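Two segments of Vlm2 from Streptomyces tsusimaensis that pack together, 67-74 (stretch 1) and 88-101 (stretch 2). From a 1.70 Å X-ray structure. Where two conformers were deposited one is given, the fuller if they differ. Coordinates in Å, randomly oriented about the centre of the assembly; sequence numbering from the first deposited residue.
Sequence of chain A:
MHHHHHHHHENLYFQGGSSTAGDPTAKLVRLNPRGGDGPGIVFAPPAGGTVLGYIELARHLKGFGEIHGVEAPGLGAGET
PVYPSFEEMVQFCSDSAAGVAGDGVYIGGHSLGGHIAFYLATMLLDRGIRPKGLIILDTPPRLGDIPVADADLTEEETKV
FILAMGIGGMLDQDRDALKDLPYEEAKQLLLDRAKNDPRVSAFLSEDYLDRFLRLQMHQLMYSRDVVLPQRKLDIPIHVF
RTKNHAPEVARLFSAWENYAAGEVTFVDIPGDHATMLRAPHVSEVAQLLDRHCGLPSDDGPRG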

# COMPACT_ATOMS: atom_id res chain seq x y z
N ILE A 67 -8.42 -10.55 -4.43
CA ILE A 67 -7.57 -9.49 -3.91
C ILE A 67 -6.41 -9.32 -4.87
O ILE A 67 -5.65 -10.27 -5.11
CB ILE A 67 -7.06 -9.80 -2.50
CG1 ILE A 67 -8.25 -10.00 -1.56
CG2 ILE A 67 -6.22 -8.66 -2.00
CD1 ILE A 67 -7.88 -10.69 -0.31
N HIS A 68 -6.26 -8.11 -5.39
CA HIS A 68 -5.17 -7.76 -6.28
C HIS A 68 -4.37 -6.63 -5.67
O HIS A 68 -4.87 -5.84 -4.87
CB HIS A 68 -5.66 -7.28 -7.64
CG HIS A 68 -6.34 -8.33 -8.45
ND1 HIS A 68 -7.71 -8.51 -8.45
CD2 HIS A 68 -5.83 -9.25 -9.30
CE1 HIS A 68 -8.01 -9.49 -9.28
NE2 HIS A 68 -6.89 -9.96 -9.80
N GLY A 69 -3.11 -6.52 -6.10
CA GLY A 69 -2.36 -5.30 -5.92
C GLY A 69 -1.82 -4.83 -7.25
O GLY A 69 -1.58 -5.62 -8.16
N VAL A 70 -1.62 -3.52 -7.36
CA VAL A 70 -0.98 -2.95 -8.53
C VAL A 70 0.49 -2.77 -8.23
O VAL A 70 0.86 -2.10 -7.27
CB VAL A 70 -1.62 -1.62 -8.93
CG1 VAL A 70 -0.90 -1.08 -10.15
CG2 VAL A 70 -3.08 -1.82 -9.23
N GLU A 71 1.31 -3.35 -9.08
CA GLU A 71 2.75 -3.20 -9.02
C GLU A 71 3.17 -2.08 -9.97
O GLU A 71 2.73 -2.03 -11.12
CB GLU A 71 3.39 -4.52 -9.44
CG GLU A 71 4.82 -4.57 -9.30
CD GLU A 71 5.28 -5.37 -8.10
OE1 GLU A 71 4.63 -5.40 -7.02
OE2 GLU A 71 6.34 -5.94 -8.27
N ALA A 72 4.04 -1.20 -9.49
CA ALA A 72 4.49 -0.08 -10.32
C ALA A 72 5.20 -0.59 -11.57
O ALA A 72 5.84 -1.65 -11.55
CB ALA A 72 5.42 0.82 -9.52
N PRO A 73 5.19 0.19 -12.66
CA PRO A 73 6.03 -0.17 -13.80
C PRO A 73 7.50 -0.13 -13.41
O PRO A 73 7.90 0.63 -12.53
CB PRO A 73 5.69 0.90 -14.84
CG PRO A 73 5.14 2.01 -14.11
CD PRO A 73 4.49 1.46 -12.87
N GLY A 74 8.29 -0.98 -14.07
CA GLY A 74 9.73 -0.91 -14.07
C GLY A 74 10.41 -1.71 -12.99
O GLY A 74 11.63 -1.65 -12.87
N GLU A 88 1.42 10.72 -12.63
CA GLU A 88 1.70 9.61 -13.54
C GLU A 88 1.45 8.26 -12.87
O GLU A 88 0.93 7.33 -13.49
CB GLU A 88 3.15 9.69 -14.04
CG GLU A 88 3.41 10.87 -14.98
CD GLU A 88 4.87 11.12 -15.28
OE1 GLU A 88 5.74 10.61 -14.56
OE2 GLU A 88 5.15 11.82 -16.26
N MET A 89 1.84 8.14 -11.60
CA MET A 89 1.61 6.90 -10.86
C MET A 89 0.12 6.61 -10.72
O MET A 89 -0.32 5.47 -10.91
CB MET A 89 2.29 6.99 -9.49
CG MET A 89 2.25 5.69 -8.71
SD MET A 89 3.07 4.32 -9.58
CE MET A 89 2.66 3.03 -8.41
N VAL A 90 -0.67 7.65 -10.41
CA VAL A 90 -2.11 7.47 -10.30
C VAL A 90 -2.68 6.96 -11.62
O VAL A 90 -3.53 6.06 -11.65
CB VAL A 90 -2.79 8.78 -9.88
CG1 VAL A 90 -4.32 8.65 -10.02
CG2 VAL A 90 -2.41 9.14 -8.44
N GLN A 91 -2.20 7.54 -12.72
CA GLN A 91 -2.65 7.13 -14.04
C GLN A 91 -2.29 5.68 -14.31
O GLN A 91 -3.14 4.90 -14.78
CB GLN A 91 -2.06 8.07 -15.09
CG GLN A 91 -2.47 7.75 -16.50
CD GLN A 91 -3.94 8.05 -16.73
OE1 GLN A 91 -4.71 7.18 -17.14
NE2 GLN A 91 -4.33 9.29 -16.47
N PHE A 92 -1.03 5.29 -14.04
CA PHE A 92 -0.64 3.90 -14.23
C PHE A 92 -1.56 2.98 -13.44
O PHE A 92 -2.02 1.95 -13.94
CB PHE A 92 0.80 3.66 -13.77
CG PHE A 92 1.87 4.15 -14.72
CD1 PHE A 92 1.96 3.68 -16.02
CD2 PHE A 92 2.85 5.01 -14.25
CE1 PHE A 92 2.99 4.10 -16.86
CE2 PHE A 92 3.88 5.45 -15.08
CZ PHE A 92 3.95 4.99 -16.38
N CYS A 93 -1.82 3.34 -12.18
CA CYS A 93 -2.56 2.46 -11.29
C CYS A 93 -4.04 2.42 -11.66
O CYS A 93 -4.68 1.36 -11.57
CB CYS A 93 -2.38 2.92 -9.85
SG CYS A 93 -0.73 2.63 -9.20
N SER A 94 -4.59 3.56 -12.08
CA SER A 94 -5.97 3.59 -12.55
C SER A 94 -6.16 2.69 -13.76
O SER A 94 -7.08 1.87 -13.82
CB SER A 94 -6.38 5.03 -12.92
OG SER A 94 -6.26 5.91 -11.82
N ASP A 95 -5.27 2.84 -14.74
CA ASP A 95 -5.35 2.03 -15.94
C ASP A 95 -5.28 0.55 -15.61
O ASP A 95 -5.99 -0.24 -16.22
CB ASP A 95 -4.22 2.39 -16.89
CG ASP A 95 -4.43 3.73 -17.57
OD1 ASP A 95 -5.53 4.33 -17.49
OD2 ASP A 95 -3.48 4.19 -18.22
N SER A 96 -4.41 0.16 -14.68
CA SER A 96 -4.30 -1.24 -14.31
C SER A 96 -5.52 -1.70 -13.50
O SER A 96 -6.05 -2.80 -13.73
CB SER A 96 -3.00 -1.44 -13.51
OG SER A 96 -2.82 -2.77 -13.06
N ALA A 97 -5.97 -0.89 -12.55
CA ALA A 97 -7.10 -1.29 -11.72
C ALA A 97 -8.38 -1.37 -12.53
O ALA A 97 -9.27 -2.17 -12.22
CB ALA A 97 -7.28 -0.31 -10.57
N ALA A 98 -8.49 -0.56 -13.58
CA ALA A 98 -9.72 -0.51 -14.36
C ALA A 98 -10.09 -1.85 -14.97
O ALA A 98 -11.26 -2.10 -15.22
CB ALA A 98 -9.58 0.55 -15.47
N GLY A 99 -9.13 -2.75 -15.15
CA GLY A 99 -9.45 -4.06 -15.67
C GLY A 99 -10.37 -4.88 -14.79
O GLY A 99 -11.09 -5.75 -15.31
N VAL A 100 -10.39 -4.63 -13.48
CA VAL A 100 -11.19 -5.44 -12.57
C VAL A 100 -12.12 -4.59 -11.70
O VAL A 100 -13.00 -5.14 -11.04
CB VAL A 100 -10.30 -6.33 -11.66
CG1 VAL A 100 -9.49 -7.31 -12.52
CG2 VAL A 100 -9.40 -5.49 -10.77
N ALA A 101 -11.98 -3.27 -11.73
CA ALA A 101 -12.66 -2.44 -10.75
C ALA A 101 -14.09 -2.15 -11.19
O ALA A 101 -14.44 -2.27 -12.37
CB ALA A 101 -11.92 -1.11 -10.55

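The most distinctive element of this contact is a CH-π interaction in which P73 rests on the ring of F92. P73 CG lies 3.7 Å from the centroid of the F92 ring and only 7° off the ring normal, so the pyrrolidine carbon sits almost exactly over one face; its closest ring atom is F92 CD2, at 3.8 Å from P73 CG. Such placement lets the weakly polarized C-H groups of proline meet the π electrons of the aromatic ring. P73 lies in the loop that follows strand 67-71, and the CA-to-CB bonds of both partners point toward the opposing stretch.

No hydrogen bond joins the two stretches, and the remainder of the interface is van der Waals packing. The strand runs at 140° to helix 88-97, with the axes approaching to 8.8 Å. At their backbone register V70 CA is 6.3 Å from C93 CA, a short spacing spanned by the small side chains here. V70 is the most extensively covered residue: its CG1 packs 3.8 Å from C93 SG and 3.9 Å from S96 OG, while V70 CG2 reaches to 4.5 Å from A97 N. In keeping with strand alternation, H68, two residues before V70, also points toward the helical stretch, whereas E71, the next residue, points away and its carboxylate oxygens are hydrogen-bonded elsewhere in the structure.

Flanking contacts extend the packing. The CA-to-CB bond of M89 points sideways to the strand segment, but its t, p, t side chain brings CE to 3.7 Å from A72 CB. Toward the beginning of the strand, H68 ND1 lies 4.2 Å from V100 CG2, an oblique approach to the imidazole. Within the helix, S94 faces away from the strand, and its OG donates a hydrogen bond to V90 O at 2.7 Å.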